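Local coordinates for protein hemolysin (Streptococcus suis, PDB 3HVN) that probably lyses host cells by binding cholesterol-containing membranes, changing shape, and assembling into an oligomeric pore that spans the bilayer, at residues L162-G174 / G349-I361. The protein carries 1 engineered substitution. Numbering follows the deposited sequence.
Sequences LSKWNNTYAGEYG and GARYGKLNLGVPI. Engineered in segment 349-361: L357 (natural residue Pro).
Two loops run against each other where Y173 faces K354 and E172 faces L355, their CA atoms 4.1 Å apart in the first pair, and one backbone bond joins them: L355 N gives its hydrogen to E172 O, a weak link because it is well bent. L355 carries the buried side of the contact. Its CG lies anti to the backbone N (chi1 -173°), which sends the side chain across to 162-174; there CB rests against the carbonyl oxygen of G171, while CD1 meets the CD2 methyl of L162 at 3.9 Å. Y231 and Y232 of strand 221-236 also touch L355, and L162 packs on Y232 and on L132. Helix 151-166 and the loop that follows it are thus joined to the connection between helix 339-350 and strand 359-367, within the part of the chain assigned to the thiol-activated cytolysin family, whose members are elongated, pore-forming toxins. The other methyl of L162, CD1, reaches N356 O and the CD2 of L357, an engineered residue. N166 enters obliquely beside L355: its amide plane is turned 54° from that of N356, and although N166 ND2 comes to 3.0 Å from N356 OD1, the angle is too poor for a hydrogen bond. At the exposed end Y173 and K354 lie alongside, pointing the same way. K354 CB sits over one ring face in a CH-pi contact, 4.1 Å from the centroid of Y173. From there a bend in the lysine chain (chi3 60°) carries NZ along the ring to its hydroxyl end, where K354 NZ donates to Y173 OH at 3.2 Å. Obliquely to the same ring, G353 O approaches CD2 of Y173.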
ATOM      1  N   LEU A 162      29.522   0.834  18.811  1.00181.28           N
ATOM      2  CA  LEU A 162      29.187  -0.497  18.315  1.00187.67           C
ATOM      3  C   LEU A 162      30.198  -1.543  18.772  1.00200.96           C
ATOM      4  O   LEU A 162      29.839  -2.690  19.034  1.00205.20           O
ATOM      5  CB  LEU A 162      29.095  -0.492  16.788  1.00182.43           C
ATOM      6  CG  LEU A 162      27.943   0.305  16.172  1.00174.64           C
ATOM      7  CD1 LEU A 162      28.067   0.340  14.657  1.00176.32           C
ATOM      8  CD2 LEU A 162      26.604  -0.281  16.591  1.00167.70           C
ATOM      9  N   SER A 163      31.462  -1.143  18.864  1.00208.03           N
ATOM     10  CA  SER A 163      32.515  -2.045  19.312  1.00216.81           C
ATOM     11  C   SER A 163      32.357  -2.343  20.798  1.00212.09           C
ATOM     12  O   SER A 163      32.493  -3.488  21.228  1.00217.90           O
ATOM     13  CB  SER A 163      33.897  -1.451  19.035  1.00228.42           C
ATOM     14  OG  SER A 163      34.162  -0.351  19.888  1.00230.53           O
ATOM     15  N   LYS A 164      32.070  -1.306  21.580  1.00204.93           N
ATOM     16  CA  LYS A 164      31.829  -1.481  23.006  1.00204.75           C
ATOM     17  C   LYS A 164      30.577  -2.321  23.234  1.00201.40           C
ATOM     18  O   LYS A 164      30.437  -2.977  24.266  1.00200.39           O
ATOM     19  CB  LYS A 164      31.693  -0.127  23.706  1.00201.21           C
ATOM     20  CG  LYS A 164      31.512  -0.231  25.213  1.00202.65           C
ATOM     21  CD  LYS A 164      31.389   1.139  25.859  1.00211.11           C
ATOM     22  CE  LYS A 164      31.211   1.021  27.363  1.00221.52           C
ATOM     23  NZ  LYS A 164      31.085   2.352  28.018  1.00226.99           N
ATOM     24  N   TRP A 165      29.670  -2.297  22.263  1.00200.13           N
ATOM     25  CA  TRP A 165      28.441  -3.081  22.350  1.00195.00           C
ATOM     26  C   TRP A 165      28.664  -4.545  21.974  1.00183.01           C
ATOM     27  O   TRP A 165      28.287  -5.447  22.718  1.00171.53           O
ATOM     28  CB  TRP A 165      27.345  -2.467  21.475  1.00193.46           C
ATOM     29  CG  TRP A 165      26.726  -1.239  22.068  1.00196.56           C
ATOM     30  CD1 TRP A 165      27.182   0.042  21.961  1.00201.44           C
ATOM     31  CD2 TRP A 165      25.536  -1.175  22.861  1.00204.80           C
ATOM     32  NE1 TRP A 165      26.350   0.900  22.639  1.00211.82           N
ATOM     33  CE2 TRP A 165      25.331   0.177  23.200  1.00213.42           C
ATOM     34  CE3 TRP A 165      24.623  -2.130  23.319  1.00207.74           C
ATOM     35  CZ2 TRP A 165      24.252   0.598  23.975  1.00217.05           C
ATOM     36  CZ3 TRP A 165      23.552  -1.710  24.088  1.00213.74           C
ATOM     37  CH2 TRP A 165      23.377  -0.359  24.408  1.00217.07           C
ATOM     38  N   ASN A 166      29.280  -4.772  20.818  1.00191.60           N
ATOM     39  CA  ASN A 166      29.527  -6.127  20.336  1.00196.87           C
ATOM     40  C   ASN A 166      30.631  -6.840  21.111  1.00200.30           C
ATOM     41  O   ASN A 166      30.685  -8.069  21.141  1.00189.58           O
ATOM     42  CB  ASN A 166      29.868  -6.111  18.844  1.00192.11           C
ATOM     43  CG  ASN A 166      28.717  -5.623  17.988  1.00195.86           C
ATOM     44  OD1 ASN A 166      27.606  -5.421  18.477  1.00210.45           O
ATOM     45  ND2 ASN A 166      28.977  -5.433  16.699  1.00184.65           N
ATOM     46  N   ASN A 167      31.508  -6.060  21.735  1.00215.54           N
ATOM     47  CA  ASN A 167      32.642  -6.610  22.470  1.00228.32           C
ATOM     48  C   ASN A 167      32.234  -7.636  23.524  1.00229.19           C
ATOM     49  O   ASN A 167      32.943  -8.615  23.756  1.00231.82           O
ATOM     50  CB  ASN A 167      33.453  -5.486  23.119  1.00238.55           C
ATOM     51  CG  ASN A 167      34.724  -5.987  23.777  1.00247.08           C
ATOM     52  OD1 ASN A 167      35.208  -7.077  23.470  1.00248.14           O
ATOM     53  ND2 ASN A 167      35.273  -5.190  24.685  1.00251.12           N
ATOM     54  N   THR A 168      31.089  -7.409  24.160  1.00225.25           N
ATOM     55  CA  THR A 168      30.617  -8.297  25.217  1.00229.77           C
ATOM     56  C   THR A 168      29.176  -8.749  24.991  1.00233.99           C
ATOM     57  O   THR A 168      28.869  -9.937  25.080  1.00240.88           O
ATOM     58  CB  THR A 168      30.725  -7.631  26.603  1.00235.14           C
ATOM     59  OG1 THR A 168      32.102  -7.382  26.910  1.00240.37           O
ATOM     60  CG2 THR A 168      30.126  -8.529  27.674  1.00234.07           C
ATOM     61  N   TYR A 169      28.298  -7.795  24.700  1.00234.35           N
ATOM     62  CA  TYR A 169      26.883  -8.093  24.495  1.00235.06           C
ATOM     63  C   TYR A 169      26.664  -9.077  23.349  1.00217.44           C
ATOM     64  O   TYR A 169      27.293  -8.971  22.297  1.00219.89           O
ATOM     65  CB  TYR A 169      26.093  -6.807  24.244  1.00254.34           C
ATOM     66  CG  TYR A 169      24.677  -7.040  23.769  1.00273.37           C
ATOM     67  CD1 TYR A 169      23.765  -7.733  24.554  1.00283.91           C
ATOM     68  CD2 TYR A 169      24.248  -6.561  22.539  1.00279.68           C
ATOM     69  CE1 TYR A 169      22.469  -7.946  24.126  1.00288.20           C
ATOM     70  CE2 TYR A 169      22.953  -6.769  22.102  1.00284.97           C
ATOM     71  CZ  TYR A 169      22.068  -7.462  22.900  1.00289.20           C
ATOM     72  OH  TYR A 169      20.778  -7.673  22.470  1.00291.42           O
ATOM     73  N   ALA A 170      25.766 -10.033  23.566  1.00197.58           N
ATOM     74  CA  ALA A 170      25.439 -11.024  22.549  1.00180.67           C
ATOM     75  C   ALA A 170      24.471 -10.447  21.523  1.00170.76           C
ATOM     76  O   ALA A 170      23.308 -10.844  21.461  1.00162.65           O
ATOM     77  CB  ALA A 170      24.850 -12.269  23.194  1.00181.94           C
ATOM     78  N   GLY A 171      24.960  -9.505  20.721  1.00175.75           N
ATOM     79  CA  GLY A 171      24.140  -8.869  19.708  1.00179.95           C
ATOM     80  C   GLY A 171      24.903  -8.594  18.428  1.00187.83           C
ATOM     81  O   GLY A 171      24.687  -7.574  17.773  1.00178.56           O
ATOM     82  N   GLU A 172      25.799  -9.508  18.070  1.00205.87           N
ATOM     83  CA  GLU A 172      26.575  -9.375  16.842  1.00218.57           C
ATOM     84  C   GLU A 172      25.706  -9.634  15.613  1.00217.61           C
ATOM     85  O   GLU A 172      25.350  -8.705  14.889  1.00219.46           O
ATOM     86  CB  GLU A 172      27.778 -10.321  16.855  1.00234.91           C
ATOM     87  CG  GLU A 172      27.450 -11.749  17.262  1.00248.54           C
ATOM     88  CD  GLU A 172      28.523 -12.735  16.843  1.00260.99           C
ATOM     89  OE1 GLU A 172      29.596 -12.288  16.388  1.00267.14           O
ATOM     90  OE2 GLU A 172      28.290 -13.956  16.967  1.00264.94           O
ATOM     91  N   TYR A 173      25.370 -10.899  15.383  1.00212.02           N
ATOM     92  CA  TYR A 173      24.514 -11.276  14.266  1.00211.60           C
ATOM     93  C   TYR A 173      23.051 -11.333  14.691  1.00215.37           C
ATOM     94  O   TYR A 173      22.524 -12.404  14.995  1.00225.23           O
ATOM     95  CB  TYR A 173      24.946 -12.626  13.687  1.00198.08           C
ATOM     96  CG  TYR A 173      26.093 -12.536  12.704  1.00190.32           C
ATOM     97  CD1 TYR A 173      27.411 -12.563  13.137  1.00188.25           C
ATOM     98  CD2 TYR A 173      25.855 -12.429  11.340  1.00183.05           C
ATOM     99  CE1 TYR A 173      28.460 -12.482  12.239  1.00180.86           C
ATOM    100  CE2 TYR A 173      26.895 -12.348  10.436  1.00171.47           C
ATOM    101  CZ  TYR A 173      28.196 -12.375  10.890  1.00169.40           C
ATOM    102  OH  TYR A 173      29.234 -12.294   9.990  1.00162.51           O
ATOM    103  N   GLY A 174      22.401 -10.174  14.712  1.00209.39           N
ATOM    104  CA  GLY A 174      21.007 -10.091  15.102  1.00203.52           C
ATOM    105  C   GLY A 174      20.834  -9.588  16.523  1.00199.51           C
ATOM    106  O   GLY A 174      21.733  -9.723  17.352  1.00196.38           O
ATOM    107  N   GLY A 349      16.354 -12.475   5.421  1.00188.56           N
ATOM    108  CA  GLY A 349      16.909 -11.134   5.368  1.00193.73           C
ATOM    109  C   GLY A 349      16.769 -10.406   6.691  1.00189.37           C
ATOM    110  O   GLY A 349      17.346  -9.336   6.893  1.00190.24           O
ATOM    111  N   ALA A 350      16.004 -10.998   7.603  1.00190.07           N
ATOM    112  CA  ALA A 350      15.738 -10.382   8.897  1.00191.80           C
ATOM    113  C   ALA A 350      16.786 -10.753   9.941  1.00190.96           C
ATOM    114  O   ALA A 350      17.503  -9.889  10.442  1.00187.56           O
ATOM    115  CB  ALA A 350      14.354 -10.771   9.383  1.00192.94           C
ATOM    116  N   ARG A 351      16.865 -12.039  10.269  1.00196.47           N
ATOM    117  CA  ARG A 351      17.783 -12.507  11.303  1.00204.61           C
ATOM    118  C   ARG A 351      18.991 -13.252  10.734  1.00208.08           C
ATOM    119  O   ARG A 351      19.525 -14.165  11.364  1.00206.27           O
ATOM    120  CB  ARG A 351      17.039 -13.379  12.315  1.00208.89           C
ATOM    121  CG  ARG A 351      15.851 -14.124  11.730  1.00213.99           C
ATOM    122  CD  ARG A 351      14.855 -14.487  12.816  1.00222.29           C
ATOM    123  NE  ARG A 351      13.543 -14.822  12.272  1.00231.43           N
ATOM    124  CZ  ARG A 351      12.432 -14.905  12.997  1.00240.21           C
ATOM    125  NH1 ARG A 351      12.468 -14.676  14.303  1.00243.78           N
ATOM    126  NH2 ARG A 351      11.281 -15.216  12.415  1.00242.50           N
ATOM    127  N   TYR A 352      19.422 -12.847   9.543  1.00212.77           N
ATOM    128  CA  TYR A 352      20.583 -13.449   8.900  1.00215.38           C
ATOM    129  C   TYR A 352      21.680 -12.405   8.725  1.00214.58           C
ATOM    130  O   TYR A 352      22.847 -12.739   8.515  1.00213.06           O
ATOM    131  CB  TYR A 352      20.192 -14.038   7.543  1.00214.07           C
ATOM    132  CG  TYR A 352      21.167 -15.056   6.998  1.00210.78           C
ATOM    133  CD1 TYR A 352      20.963 -16.415   7.193  1.00207.05           C
ATOM    134  CD2 TYR A 352      22.290 -14.660   6.283  1.00206.51           C
ATOM    135  CE1 TYR A 352      21.848 -17.351   6.695  1.00202.30           C
ATOM    136  CE2 TYR A 352      23.182 -15.589   5.782  1.00203.01           C
ATOM    137  CZ  TYR A 352      22.955 -16.933   5.990  1.00202.29           C
ATOM    138  OH  TYR A 352      23.839 -17.864   5.494  1.00204.06           O
ATOM    139  N   GLY A 353      21.296 -11.136   8.816  1.00211.80           N
ATOM    140  CA  GLY A 353      22.240 -10.042   8.691  1.00216.45           C
ATOM    141  C   GLY A 353      23.130  -9.921   9.913  1.00224.99           C
ATOM    142  O   GLY A 353      23.391 -10.908  10.600  1.00234.74           O
ATOM    143  N   LYS A 354      23.595  -8.707  10.186  1.00224.49           N
ATOM    144  CA  LYS A 354      24.470  -8.471  11.329  1.00221.52           C
ATOM    145  C   LYS A 354      24.241  -7.094  11.945  1.00207.46           C
ATOM    146  O   LYS A 354      23.419  -6.315  11.465  1.00209.84           O
ATOM    147  CB  LYS A 354      25.937  -8.629  10.924  1.00227.71           C
ATOM    148  CG  LYS A 354      26.414  -7.605   9.908  1.00232.51           C
ATOM    149  CD  LYS A 354      27.860  -7.854   9.511  1.00239.50           C
ATOM    150  CE  LYS A 354      28.032  -9.230   8.887  1.00243.77           C
ATOM    151  NZ  LYS A 354      29.448  -9.499   8.509  1.00245.61           N
ATOM    152  N   LEU A 355      24.978  -6.806  13.013  1.00191.40           N
ATOM    153  CA  LEU A 355      24.869  -5.530  13.709  1.00175.70           C
ATOM    154  C   LEU A 355      26.203  -4.792  13.680  1.00168.39           C
ATOM    155  O   LEU A 355      26.253  -3.575  13.858  1.00158.76           O
ATOM    156  CB  LEU A 355      24.407  -5.748  15.154  1.00167.35           C
ATOM    157  CG  LEU A 355      24.078  -4.524  16.016  1.00149.01           C
ATOM    158  CD1 LEU A 355      25.319  -3.965  16.701  1.00138.50           C
ATOM    159  CD2 LEU A 355      23.369  -3.451  15.198  1.00150.12           C
ATOM    160  N   ASN A 356      27.278  -5.540  13.450  1.00175.05           N
ATOM    161  CA  ASN A 356      28.622  -4.972  13.396  1.00178.20           C
ATOM    162  C   ASN A 356      28.641  -3.598  12.735  1.00176.24           C
ATOM    163  O   ASN A 356      29.064  -2.615  13.341  1.00176.21           O
ATOM    164  CB  ASN A 356      29.576  -5.920  12.667  1.00182.27           C
ATOM    165  CG  ASN A 356      29.737  -7.249  13.379  1.00191.29           C
ATOM    166  OD1 ASN A 356      29.323  -7.405  14.529  1.00200.55           O
ATOM    167  ND2 ASN A 356      30.343  -8.216  12.698  1.00190.98           N
ATOM    168  N   LEU A 357      28.172  -3.540  11.492  1.00176.36           N
ATOM    169  CA  LEU A 357      28.102  -2.285  10.752  1.00174.55           C
ATOM    170  C   LEU A 357      26.946  -2.300   9.758  1.00168.69           C
ATOM    171  O   LEU A 357      26.935  -3.093   8.816  1.00158.59           O
ATOM    172  CB  LEU A 357      29.419  -2.018  10.021  1.00178.27           C
ATOM    173  CG  LEU A 357      30.645  -1.708  10.881  1.00177.99           C
ATOM    174  CD1 LEU A 357      31.904  -1.669  10.030  1.00173.27           C
ATOM    175  CD2 LEU A 357      30.459  -0.397  11.630  1.00175.16           C
ATOM    176  N   GLY A 358      25.974  -1.418   9.971  1.00164.80           N
ATOM    177  CA  GLY A 358      24.824  -1.323   9.091  1.00150.60           C
ATOM    178  C   GLY A 358      24.903  -0.124   8.167  1.00137.70           C
ATOM    179  O   GLY A 358      25.886   0.617   8.179  1.00144.33           O
ATOM    180  N   VAL A 359      23.863   0.070   7.363  1.00121.61           N
ATOM    181  CA  VAL A 359      23.820   1.188   6.426  1.00115.16           C
ATOM    182  C   VAL A 359      22.652   2.111   6.764  1.00108.43           C
ATOM    183  O   VAL A 359      21.596   1.647   7.196  1.00115.56           O
ATOM    184  CB  VAL A 359      23.698   0.693   4.965  1.00118.62           C
ATOM    185  CG1 VAL A 359      22.239   0.497   4.584  1.00118.17           C
ATOM    186  CG2 VAL A 359      24.374   1.666   4.009  1.00111.36           C
ATOM    187  N   PRO A 360      22.845   3.428   6.589  1.00102.84           N
ATOM    188  CA  PRO A 360      21.769   4.393   6.839  1.00 95.00           C
ATOM    189  C   PRO A 360      20.564   4.106   5.954  1.00104.70           C
ATOM    190  O   PRO A 360      20.715   4.039   4.736  1.00129.75           O
ATOM    191  CB  PRO A 360      22.397   5.730   6.432  1.00 80.17           C
ATOM    192  CG  PRO A 360      23.861   5.521   6.557  1.00 84.09           C
ATOM    193  CD  PRO A 360      24.106   4.087   6.206  1.00100.25           C
ATOM    194  N   ILE A 361      19.391   3.934   6.555  1.00 88.25           N
ATOM    195  CA  ILE A 361      18.181   3.674   5.782  1.00 97.85           C
ATOM    196  C   ILE A 361      17.119   4.747   6.014  1.00 93.68           C
ATOM    197  O   ILE A 361      16.131   4.824   5.283  1.00 88.66           O
ATOM    198  CB  ILE A 361      17.594   2.279   6.078  1.00 90.36           C
ATOM    199  CG1 ILE A 361      16.926   2.250   7.452  1.00 73.51           C
ATOM    200  CG2 ILE A 361      18.676   1.213   5.980  1.00 88.21           C
ATOM    201  CD1 ILE A 361      16.251   0.930   7.761  1.00 77.75           C
TER